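Local coordinates for metallo-beta-lactamase family protein (Thermus thermophilus, PDB 2ZO4) that binds two zinc ions in a metallo-beta-lactamase fold and is probably a hydrolase, at residues G99-F102 with A108-E111; Y205-E208 with K212-L215; A294-L299 with Y312-R317; Y298-E301 with G306-G309. One frame throughout, in Å; residues are numbered along the deposited sequence.

Contact 1 of 4, residues G99-F102 with A108-E111; sequences GHRF and AFAE
Arg101 NE makes a salt bridge with Glu105 OE1, just past the end of helix 99-104, and, on the side of the next helix, has the methyl of Ala108 close by, NE to CB 3.7 Å. The methyl lies over one face of the guanidinium, displaced toward the rim of the group, so the two segments meet here through van der Waals contact while Glu105 answers the charge. With CG anti to the backbone N (chi1 -170°) and the chain straight from CG to NE, Arg101 runs past both Ala108 and Phe109. The ring of Phe109 crosses that chain at about a right angle, and its CE2 comes 4.1 Å from Arg101 CD and about as near to Arg101 CB. The guanidinium and ring planes stand 76° apart and do not stack; toward Phe109 it is the aliphatic part of the arginine that touches.

Phe109 also reaches Phe102, and here edges meet aliphatic carbons. Phe102 CA sits near the plane of the Phe109 ring at its edge, 4.1 Å from CD2, while Phe109 CB takes the same kind of place at the Phe102 ring, 4.2 Å from Phe102 CD1. Beyond this contact, Phe102 makes a cation-pi interaction with Arg138, its ring meets that of Tyr205, and its side chain is about 8 Å from that of the zinc ligand His72.

Phe109 is the N-cap residue of helix 110-119, and its side chain packs back on helix 99-104. The contact thus closes the short connection between these two helices at the protein surface.

Contact 2 of 4, residues Y205-E208 with K212-L215; sequences YTRE and KDFL
Arg207 lies side-on against the carboxylate of Asp213, offering NE and NH2 to its two oxygens. NE reaches Asp213 OD2 at 2.7 Å in a nearly straight bond (174°), and the longer bond from NH2 to Asp213 OD1, 3.1 Å, is equally straight. Both oxygens lie close to the guanidinium plane. The carboxylate, however, is turned by 38° from that plane, so NE meets OD2 from above the carboxylate, whereas NH2 approaches OD1 on its syn side but tilted out of plane. The bend at chi3 (63°) folds the arginine so that this edge faces the aspartate. Arg207 CD lies 3.6 Å from Asp213 OD2.

The bidentate salt bridge ties the loop after strand 185-189 to the first turns of helix 210-222, within the metallo-beta-lactamase domain. Asp190, which both zinc ions share, directly follows that strand. Standing near the amino end of its helix, the Asp213 carboxylate would probably gain some further stabilisation from the helix dipole.

The other terminal nitrogen of the arginine, NH1, forms a salt bridge with Glu94 OE2, so the guanidinium is held between two acidic residues and its rotation is fixed. The backbone of the same residue is held as well, Arg207 N being hydrogen-bonded to Asp173 OD1. The Asp213 side chain lies about 9 Å from that of the zinc ligand His171.

Contact 3 of 4, residues A294-L299 with Y312-R317; sequences AHLEYL and YRYFRR
Two kinds of interaction bring Tyr314 against helix 286-301: a hydrogen bond at its hydroxyl and apolar packing over its ring. In the polar part, Tyr314 OH donates to Glu297 OE2 across a short 2.5 Å. The accepting oxygen lies near the ring plane, at the edge that carries the hydroxyl, and is 3.3 Å from Tyr314 CE1. Carboxylate and ring are turned 75° apart, and the hydroxyl approaches OE2 from above the carboxylate plane. A bend at chi2 (-59°) curls Glu297 round to this position.

The apolar part belongs to Leu296. Its CB makes a CH-pi contact 4.1 Å from the centroid of the Tyr314 ring and 19° off the normal. Farther along the ring toward the strand, Leu296 CD2 rests 3.8 Å from Tyr314 CG, and Leu296 CD1 touches Tyr314 CD2 at 4.1 Å. The ring is therefore covered by leucine on this face and bonded at its phenolic end.

Leu296 also packs on helices 240-261 and 268-275, and Tyr314 belongs to the two-stranded hairpin 305-308 and 313-316. The contact thus lays the hairpin against the C-terminal helices, an arrangement consistent with a winged helix-turn-helix type of domain.

Contact 4 of 4, residues Y298-E301 with G306-G309; sequences YLRE and GRGG
A stacked pair of arginines, one from the last turn of helix 286-301 and one from strand 305-308, spans the tight connection between helix and hairpin in the C-terminal region. The guanidinium groups of Arg300 and Arg307 lie flat on each other, their centres 3.8 Å apart and their planes only 5° from parallel. The overlap is offset: Arg307 NE lies over the rim of the Arg300 group, and Arg300 NH2 over the rim of the Arg307 group. The match continues inward, with NE of Arg300 3.6 Å from NE of Arg307, and with CD of Arg300 3.8 Å from CD of Arg307.

The two chains reach the stack differently. Arg307 is extended from CG to NE but leaves the backbone with CG between the backbone N and the carbonyl carbon (chi1 71°). Arg300 starts with CG opposite its backbone N and then bends at chi3 (68°), which lays its guanidinium on the other. At the base of the contact Gly306 CA lies 4.5 Å from Arg300 CG.

The nearest nitrogens, NH2 of Arg300 and NH2 of Arg307, are 3.5 Å apart, and as two donors they do not bond. Compensation comes from around them: Arg300 NH2 forms a salt bridge with Glu297 OE1, Arg307 NH1 is hydrogen-bonded to Tyr314 OH and has a long, weak ion pair with Glu297 OE2, and Tyr312 adds a cation-pi contact to Arg307. Like charges can thus stack face to face, probably because the carboxylate of Glu297 offsets part of their repulsion while the flat faces gain dispersion.

Overall arrangement
The contacts follow one another from the neighbourhood of the zinc site to the C-terminal end. Contacts 1 and 2 have centres 16 Å apart and meet through Tyr205, whose CE2 is 3.7 Å from Phe102 CD1. The Phe102 side chain is about 12 Å from a zinc ion and that of Asp213 in contact 2 about 14 Å. Contact 2 touches the C-terminal pair by packing of helix 210-222 on helix 286-301, Lys212 N being 3.7 Å from Tyr298 CD1. Contacts 3 and 4, centres 4 Å apart and away from the metals, use the two neighbouring strands of one hairpin, 313-316 and 305-308, joined by a probable hydrogen bond from Phe315 N to Gly306 O, 3.0 Å.

Contact 1 of 4, residues G99-F102 with A108-E111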
loop_
_atom_site.group_PDB
_atom_site.type_symbol
_atom_site.label_atom_id
_atom_site.label_comp_id
_atom_site.label_asym_id
_atom_site.label_seq_id
_atom_site.Cartn_x
_atom_site.Cartn_y
_atom_site.Cartn_z
ATOM N N GLY A 99 1.615 -2.717 -10.458
ATOM C CA GLY A 99 0.319 -2.218 -10.001
ATOM C C GLY A 99 -0.299 -1.146 -10.883
ATOM O O GLY A 99 -1.512 -1.148 -11.106
ATOM N N HIS A 100 0.529 -0.227 -11.379
ATOM C CA HIS A 100 0.071 0.805 -12.316
ATOM C C HIS A 100 -0.441 0.194 -13.624
ATOM O O HIS A 100 -1.517 0.559 -14.093
ATOM C CB HIS A 100 1.171 1.838 -12.588
ATOM C CG HIS A 100 0.788 2.888 -13.587
ATOM N ND1 HIS A 100 -0.307 3.711 -13.424
ATOM C CD2 HIS A 100 1.365 3.257 -14.756
ATOM C CE1 HIS A 100 -0.394 4.536 -14.453
ATOM N NE2 HIS A 100 0.607 4.281 -15.276
ATOM N N ARG A 101 0.330 -0.733 -14.196
ATOM C CA ARG A 101 -0.086 -1.470 -15.396
ATOM C C ARG A 101 -1.394 -2.234 -15.176
ATOM O O ARG A 101 -2.249 -2.282 -16.064
ATOM C CB ARG A 101 1.010 -2.432 -15.860
ATOM C CG ARG A 101 0.738 -3.034 -17.237
ATOM C CD ARG A 101 1.846 -3.945 -17.717
ATOM N NE ARG A 101 1.567 -4.404 -19.079
ATOM C CZ ARG A 101 2.028 -5.531 -19.616
ATOM N NH1 ARG A 101 2.802 -6.350 -18.914
ATOM N NH2 ARG A 101 1.705 -5.844 -20.866
ATOM N N PHE A 102 -1.543 -2.821 -13.989
ATOM C CA PHE A 102 -2.766 -3.528 -13.607
ATOM C C PHE A 102 -4.019 -2.667 -13.819
ATOM O O PHE A 102 -5.037 -3.157 -14.325
ATOM C CB PHE A 102 -2.664 -4.011 -12.155
ATOM C CG PHE A 102 -3.898 -4.707 -11.650
ATOM C CD1 PHE A 102 -4.083 -6.069 -11.869
ATOM C CD2 PHE A 102 -4.871 -4.001 -10.949
ATOM C CE1 PHE A 102 -5.218 -6.715 -11.403
ATOM C CE2 PHE A 102 -6.011 -4.637 -10.480
ATOM C CZ PHE A 102 -6.183 -5.999 -10.706
ATOM N N ALA A 108 -3.791 -7.143 -18.918
ATOM C CA ALA A 108 -2.372 -7.499 -18.799
ATOM C C ALA A 108 -2.117 -8.622 -17.787
ATOM O O ALA A 108 -1.337 -9.538 -18.061
ATOM C CB ALA A 108 -1.530 -6.266 -18.457
ATOM N N PHE A 109 -2.777 -8.554 -16.632
ATOM C CA PHE A 109 -2.576 -9.546 -15.570
ATOM C C PHE A 109 -3.836 -10.350 -15.230
ATOM O O PHE A 109 -3.830 -11.143 -14.288
ATOM C CB PHE A 109 -2.029 -8.874 -14.300
ATOM C CG PHE A 109 -0.667 -8.252 -14.472
ATOM C CD1 PHE A 109 0.463 -9.048 -14.640
ATOM C CD2 PHE A 109 -0.513 -6.870 -14.444
ATOM C CE1 PHE A 109 1.725 -8.475 -14.794
ATOM C CE2 PHE A 109 0.745 -6.287 -14.595
ATOM C CZ PHE A 109 1.865 -7.090 -14.772
ATOM N N ALA A 110 -4.904 -10.151 -16.002
ATOM C CA ALA A 110 -6.220 -10.721 -15.695
ATOM C C ALA A 110 -6.236 -12.247 -15.558
ATOM O O ALA A 110 -6.667 -12.773 -14.526
ATOM C CB ALA A 110 -7.258 -10.257 -16.721
ATOM N N GLU A 111 -5.760 -12.943 -16.590
ATOM C CA GLU A 111 -5.741 -14.409 -16.618
ATOM C C GLU A 111 -4.858 -15.001 -15.520
ATOM O O GLU A 111 -5.247 -15.970 -14.860
ATOM C CB GLU A 111 -5.285 -14.920 -17.989
#

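Contact 2 of 4, residues Y205-E208 with K212-L215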
loop_
_atom_site.group_PDB
_atom_site.type_symbol
_atom_site.label_atom_id
_atom_site.label_comp_id
_atom_site.label_asym_id
_atom_site.label_seq_id
_atom_site.Cartn_x
_atom_site.Cartn_y
_atom_site.Cartn_z
ATOM N N TYR A 205 1.205 -9.596 -10.349
ATOM C CA TYR A 205 2.168 -8.580 -10.797
ATOM C C TYR A 205 3.286 -8.293 -9.793
ATOM O O TYR A 205 4.161 -7.468 -10.054
ATOM C CB TYR A 205 1.444 -7.270 -11.143
ATOM C CG TYR A 205 0.563 -6.718 -10.038
ATOM C CD1 TYR A 205 1.110 -6.003 -8.966
ATOM C CD2 TYR A 205 -0.818 -6.901 -10.072
ATOM C CE1 TYR A 205 0.297 -5.498 -7.948
ATOM C CE2 TYR A 205 -1.638 -6.401 -9.060
ATOM C CZ TYR A 205 -1.075 -5.699 -8.005
ATOM O OH TYR A 205 -1.886 -5.198 -7.009
ATOM N N THR A 206 3.245 -8.972 -8.651
ATOM C CA THR A 206 4.146 -8.722 -7.529
ATOM C C THR A 206 5.571 -9.228 -7.799
ATOM O O THR A 206 5.763 -10.186 -8.544
ATOM C CB THR A 206 3.568 -9.367 -6.231
ATOM O OG1 THR A 206 2.235 -8.889 -6.015
ATOM C CG2 THR A 206 4.400 -9.017 -5.001
ATOM N N ARG A 207 6.558 -8.562 -7.195
ATOM C CA ARG A 207 7.936 -9.070 -7.096
ATOM C C ARG A 207 7.947 -10.477 -6.482
ATOM O O ARG A 207 6.956 -10.901 -5.882
ATOM C CB ARG A 207 8.795 -8.115 -6.257
ATOM C CG ARG A 207 9.126 -6.782 -6.942
ATOM C CD ARG A 207 9.391 -5.657 -5.935
ATOM N NE ARG A 207 10.551 -5.915 -5.079
ATOM C CZ ARG A 207 11.814 -5.640 -5.401
ATOM N NH1 ARG A 207 12.104 -5.090 -6.572
ATOM N NH2 ARG A 207 12.791 -5.919 -4.548
ATOM N N GLU A 208 9.067 -11.187 -6.625
ATOM C CA GLU A 208 9.149 -12.614 -6.280
ATOM C C GLU A 208 8.848 -12.971 -4.815
ATOM O O GLU A 208 8.097 -13.909 -4.536
ATOM C CB GLU A 208 10.513 -13.182 -6.692
ATOM N N LYS A 212 9.718 -10.822 2.125
ATOM C CA LYS A 212 11.137 -10.514 2.325
ATOM C C LYS A 212 11.414 -9.023 2.113
ATOM O O LYS A 212 12.145 -8.415 2.887
ATOM C CB LYS A 212 12.020 -11.367 1.404
ATOM C CG LYS A 212 13.524 -11.260 1.697
ATOM C CD LYS A 212 14.316 -12.349 0.981
ATOM C CE LYS A 212 15.812 -12.183 1.231
ATOM N NZ LYS A 212 16.602 -13.289 0.611
ATOM N N ASP A 213 10.827 -8.450 1.062
ATOM C CA ASP A 213 10.856 -7.000 0.829
ATOM C C ASP A 213 10.259 -6.228 2.003
ATOM O O ASP A 213 10.814 -5.223 2.436
ATOM C CB ASP A 213 10.051 -6.633 -0.422
ATOM C CG ASP A 213 10.769 -6.963 -1.714
ATOM O OD1 ASP A 213 12.020 -6.975 -1.746
ATOM O OD2 ASP A 213 10.060 -7.192 -2.716
ATOM N N PHE A 214 9.111 -6.701 2.489
ATOM C CA PHE A 214 8.363 -6.026 3.549
ATOM C C PHE A 214 9.161 -5.957 4.836
ATOM O O PHE A 214 9.195 -4.919 5.491
ATOM C CB PHE A 214 7.018 -6.717 3.802
ATOM C CG PHE A 214 6.146 -6.000 4.798
ATOM C CD1 PHE A 214 5.450 -4.846 4.432
ATOM C CD2 PHE A 214 6.009 -6.481 6.099
ATOM C CE1 PHE A 214 4.639 -4.175 5.356
ATOM C CE2 PHE A 214 5.202 -5.818 7.027
ATOM C CZ PHE A 214 4.522 -4.661 6.655
ATOM N N LEU A 215 9.801 -7.066 5.192
ATOM C CA LEU A 215 10.598 -7.137 6.412
ATOM C C LEU A 215 11.876 -6.295 6.316
ATOM O O LEU A 215 12.308 -5.700 7.303
ATOM C CB LEU A 215 10.898 -8.600 6.787
ATOM C CG LEU A 215 9.671 -9.472 7.114
ATOM C CD1 LEU A 215 10.032 -10.955 7.201
ATOM C CD2 LEU A 215 8.969 -9.013 8.392
#

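Contact 3 of 4, residues A294-L299 with Y312-R317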
loop_
_atom_site.group_PDB
_atom_site.type_symbol
_atom_site.label_atom_id
_atom_site.label_comp_id
_atom_site.label_asym_id
_atom_site.label_seq_id
_atom_site.Cartn_x
_atom_site.Cartn_y
_atom_site.Cartn_z
ATOM N N ALA A 294 1.827 -15.102 0.178
ATOM C CA ALA A 294 3.099 -14.413 0.417
ATOM C C ALA A 294 3.938 -15.085 1.505
ATOM O O ALA A 294 5.162 -15.188 1.383
ATOM C CB ALA A 294 2.848 -12.955 0.783
ATOM N N HIS A 295 3.276 -15.516 2.575
ATOM C CA HIS A 295 3.956 -16.184 3.678
ATOM C C HIS A 295 4.417 -17.590 3.297
ATOM O O HIS A 295 5.509 -18.011 3.678
ATOM C CB HIS A 295 3.068 -16.212 4.921
ATOM C CG HIS A 295 3.008 -14.901 5.643
ATOM N ND1 HIS A 295 2.350 -13.802 5.133
ATOM C CD2 HIS A 295 3.535 -14.511 6.826
ATOM C CE1 HIS A 295 2.468 -12.791 5.977
ATOM N NE2 HIS A 295 3.186 -13.194 7.010
ATOM N N LEU A 296 3.580 -18.303 2.542
ATOM C CA LEU A 296 3.934 -19.626 2.031
ATOM C C LEU A 296 5.152 -19.591 1.100
ATOM O O LEU A 296 6.019 -20.462 1.174
ATOM C CB LEU A 296 2.743 -20.260 1.311
ATOM C CG LEU A 296 1.613 -20.805 2.193
ATOM C CD1 LEU A 296 0.328 -20.921 1.388
ATOM C CD2 LEU A 296 2.006 -22.150 2.815
ATOM N N GLU A 297 5.212 -18.589 0.230
ATOM C CA GLU A 297 6.314 -18.477 -0.727
ATOM C C GLU A 297 7.614 -18.019 -0.066
ATOM O O GLU A 297 8.709 -18.348 -0.531
ATOM C CB GLU A 297 5.926 -17.590 -1.916
ATOM C CG GLU A 297 4.990 -18.291 -2.913
ATOM C CD GLU A 297 5.601 -19.560 -3.513
ATOM O OE1 GLU A 297 6.454 -19.444 -4.412
ATOM O OE2 GLU A 297 5.225 -20.674 -3.091
ATOM N N TYR A 298 7.481 -17.274 1.029
ATOM C CA TYR A 298 8.613 -16.921 1.875
ATOM C C TYR A 298 9.198 -18.178 2.528
ATOM O O TYR A 298 10.418 -18.375 2.539
ATOM C CB TYR A 298 8.170 -15.917 2.944
ATOM C CG TYR A 298 9.278 -15.427 3.850
ATOM C CD1 TYR A 298 10.010 -14.286 3.529
ATOM C CD2 TYR A 298 9.580 -16.093 5.038
ATOM C CE1 TYR A 298 11.020 -13.831 4.355
ATOM C CE2 TYR A 298 10.593 -15.642 5.878
ATOM C CZ TYR A 298 11.304 -14.513 5.530
ATOM O OH TYR A 298 12.300 -14.057 6.358
ATOM N N LEU A 299 8.316 -19.022 3.061
ATOM C CA LEU A 299 8.717 -20.272 3.706
ATOM C C LEU A 299 9.315 -21.267 2.715
ATOM O O LEU A 299 10.254 -21.992 3.052
ATOM C CB LEU A 299 7.533 -20.911 4.438
ATOM C CG LEU A 299 7.023 -20.204 5.702
ATOM C CD1 LEU A 299 5.761 -20.870 6.216
ATOM C CD2 LEU A 299 8.088 -20.158 6.792
ATOM N N TYR A 312 -1.707 -26.536 -6.409
ATOM C CA TYR A 312 -0.693 -26.448 -5.365
ATOM C C TYR A 312 -1.226 -26.818 -3.986
ATOM O O TYR A 312 -2.216 -26.256 -3.514
ATOM C CB TYR A 312 -0.061 -25.051 -5.325
ATOM C CG TYR A 312 0.587 -24.610 -6.623
ATOM C CD1 TYR A 312 0.069 -23.542 -7.345
ATOM C CD2 TYR A 312 1.718 -25.261 -7.126
ATOM C CE1 TYR A 312 0.654 -23.123 -8.530
ATOM C CE2 TYR A 312 2.311 -24.851 -8.316
ATOM C CZ TYR A 312 1.770 -23.779 -9.010
ATOM O OH TYR A 312 2.335 -23.357 -10.183
ATOM N N ARG A 313 -0.560 -27.781 -3.359
ATOM C CA ARG A 313 -0.804 -28.145 -1.972
ATOM C C ARG A 313 0.543 -28.057 -1.266
ATOM O O ARG A 313 1.510 -28.695 -1.684
ATOM C CB ARG A 313 -1.399 -29.562 -1.858
ATOM C CG ARG A 313 -2.737 -29.750 -2.579
ATOM C CD ARG A 313 -3.460 -31.045 -2.159
ATOM N NE ARG A 313 -3.952 -30.993 -0.778
ATOM C CZ ARG A 313 -5.147 -30.531 -0.411
ATOM N NH1 ARG A 313 -6.003 -30.070 -1.316
ATOM N NH2 ARG A 313 -5.487 -30.524 0.873
ATOM N N TYR A 314 0.608 -27.233 -0.224
ATOM C CA TYR A 314 1.848 -27.010 0.519
ATOM C C TYR A 314 1.964 -27.960 1.710
ATOM O O TYR A 314 0.961 -28.334 2.316
ATOM C CB TYR A 314 1.936 -25.552 0.992
ATOM C CG TYR A 314 2.191 -24.539 -0.109
ATOM C CD1 TYR A 314 3.453 -23.968 -0.272
ATOM C CD2 TYR A 314 1.170 -24.145 -0.980
ATOM C CE1 TYR A 314 3.700 -23.034 -1.276
ATOM C CE2 TYR A 314 1.405 -23.214 -1.996
ATOM C CZ TYR A 314 2.675 -22.660 -2.132
ATOM O OH TYR A 314 2.923 -21.736 -3.123
ATOM N N PHE A 315 3.193 -28.348 2.040
ATOM C CA PHE A 315 3.449 -29.215 3.191
ATOM C C PHE A 315 4.681 -28.753 3.962
ATOM O O PHE A 315 5.587 -28.142 3.394
ATOM C CB PHE A 315 3.614 -30.676 2.751
ATOM C CG PHE A 315 4.642 -30.871 1.672
ATOM C CD1 PHE A 315 4.266 -30.895 0.332
ATOM C CD2 PHE A 315 5.988 -31.025 1.991
ATOM C CE1 PHE A 315 5.221 -31.069 -0.674
ATOM C CE2 PHE A 315 6.947 -31.199 0.993
ATOM C CZ PHE A 315 6.563 -31.217 -0.339
ATOM N N ARG A 316 4.704 -29.049 5.256
ATOM C CA ARG A 316 5.841 -28.731 6.107
ATOM C C ARG A 316 6.844 -29.878 6.047
ATOM O O ARG A 316 6.478 -31.038 6.258
ATOM C CB ARG A 316 5.376 -28.534 7.553
ATOM C CG ARG A 316 6.366 -27.794 8.439
ATOM C CD ARG A 316 6.207 -28.144 9.924
ATOM N NE ARG A 316 4.811 -28.206 10.365
ATOM C CZ ARG A 316 4.262 -29.243 10.996
ATOM N NH1 ARG A 316 4.985 -30.317 11.286
ATOM N NH2 ARG A 316 2.985 -29.199 11.355
ATOM N N ARG A 317 8.101 -29.554 5.754
ATOM C CA ARG A 317 9.178 -30.544 5.764
ATOM C C ARG A 317 9.522 -30.921 7.203
ATOM O O ARG A 317 9.557 -30.047 8.077
ATOM C CB ARG A 317 10.430 -29.998 5.078
ATOM C CG ARG A 317 10.249 -29.609 3.628
ATOM C CD ARG A 317 11.592 -29.517 2.927
ATOM N NE ARG A 317 11.493 -28.817 1.647
ATOM C CZ ARG A 317 11.066 -29.366 0.513
ATOM N NH1 ARG A 317 10.684 -30.640 0.477
ATOM N NH2 ARG A 317 11.023 -28.638 -0.594
#

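Contact 4 of 4, residues Y298-E301 with G306-G309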
loop_
_atom_site.group_PDB
_atom_site.type_symbol
_atom_site.label_atom_id
_atom_site.label_comp_id
_atom_site.label_asym_id
_atom_site.label_seq_id
_atom_site.Cartn_x
_atom_site.Cartn_y
_atom_site.Cartn_z
ATOM N N TYR A 298 7.481 -17.274 1.029
ATOM C CA TYR A 298 8.613 -16.921 1.875
ATOM C C TYR A 298 9.198 -18.178 2.528
ATOM O O TYR A 298 10.418 -18.375 2.539
ATOM C CB TYR A 298 8.170 -15.917 2.944
ATOM C CG TYR A 298 9.278 -15.427 3.850
ATOM C CD1 TYR A 298 10.010 -14.286 3.529
ATOM C CD2 TYR A 298 9.580 -16.093 5.038
ATOM C CE1 TYR A 298 11.020 -13.831 4.355
ATOM C CE2 TYR A 298 10.593 -15.642 5.878
ATOM C CZ TYR A 298 11.304 -14.513 5.530
ATOM O OH TYR A 298 12.300 -14.057 6.358
ATOM N N LEU A 299 8.316 -19.022 3.061
ATOM C CA LEU A 299 8.717 -20.272 3.706
ATOM C C LEU A 299 9.315 -21.267 2.715
ATOM O O LEU A 299 10.254 -21.992 3.052
ATOM C CB LEU A 299 7.533 -20.911 4.438
ATOM C CG LEU A 299 7.023 -20.204 5.702
ATOM C CD1 LEU A 299 5.761 -20.870 6.216
ATOM C CD2 LEU A 299 8.088 -20.158 6.792
ATOM N N ARG A 300 8.769 -21.291 1.499
ATOM C CA ARG A 300 9.236 -22.196 0.454
ATOM C C ARG A 300 10.629 -21.814 -0.018
ATOM O O ARG A 300 11.470 -22.685 -0.248
ATOM C CB ARG A 300 8.253 -22.239 -0.724
ATOM C CG ARG A 300 8.447 -23.453 -1.635
ATOM C CD ARG A 300 7.313 -23.626 -2.640
ATOM N NE ARG A 300 7.269 -22.569 -3.651
ATOM C CZ ARG A 300 8.065 -22.504 -4.717
ATOM N NH1 ARG A 300 9.001 -23.429 -4.930
ATOM N NH2 ARG A 300 7.936 -21.500 -5.574
ATOM N N GLU A 301 10.873 -20.511 -0.140
ATOM C CA GLU A 301 12.185 -19.998 -0.537
ATOM C C GLU A 301 13.251 -20.369 0.492
ATOM O O GLU A 301 14.386 -20.676 0.133
ATOM C CB GLU A 301 12.136 -18.482 -0.764
ATOM C CG GLU A 301 13.347 -17.905 -1.512
ATOM C CD GLU A 301 14.529 -17.597 -0.598
ATOM O OE1 GLU A 301 14.327 -17.422 0.623
ATOM O OE2 GLU A 301 15.669 -17.517 -1.105
ATOM N N GLY A 306 7.439 -27.237 1.160
ATOM C CA GLY A 306 7.453 -27.606 -0.247
ATOM C C GLY A 306 6.031 -27.591 -0.756
ATOM O O GLY A 306 5.099 -27.305 0.004
ATOM N N ARG A 307 5.860 -27.900 -2.041
ATOM C CA ARG A 307 4.534 -27.959 -2.652
ATOM C C ARG A 307 4.467 -28.986 -3.787
ATOM O O ARG A 307 5.438 -29.184 -4.518
ATOM C CB ARG A 307 4.075 -26.569 -3.133
ATOM C CG ARG A 307 4.812 -26.022 -4.347
ATOM C CD ARG A 307 4.341 -24.623 -4.724
ATOM N NE ARG A 307 5.008 -24.160 -5.941
ATOM C CZ ARG A 307 4.742 -23.021 -6.576
ATOM N NH1 ARG A 307 3.811 -22.187 -6.123
ATOM N NH2 ARG A 307 5.418 -22.715 -7.675
ATOM N N GLY A 308 3.319 -29.648 -3.902
ATOM C CA GLY A 308 3.033 -30.537 -5.021
ATOM C C GLY A 308 2.185 -29.783 -6.025
ATOM O O GLY A 308 1.907 -28.597 -5.838
ATOM N N GLY A 309 1.775 -30.462 -7.088
ATOM C CA GLY A 309 0.896 -29.866 -8.087
ATOM C C GLY A 309 1.621 -29.062 -9.154
ATOM O O GLY A 309 2.797 -29.316 -9.423
#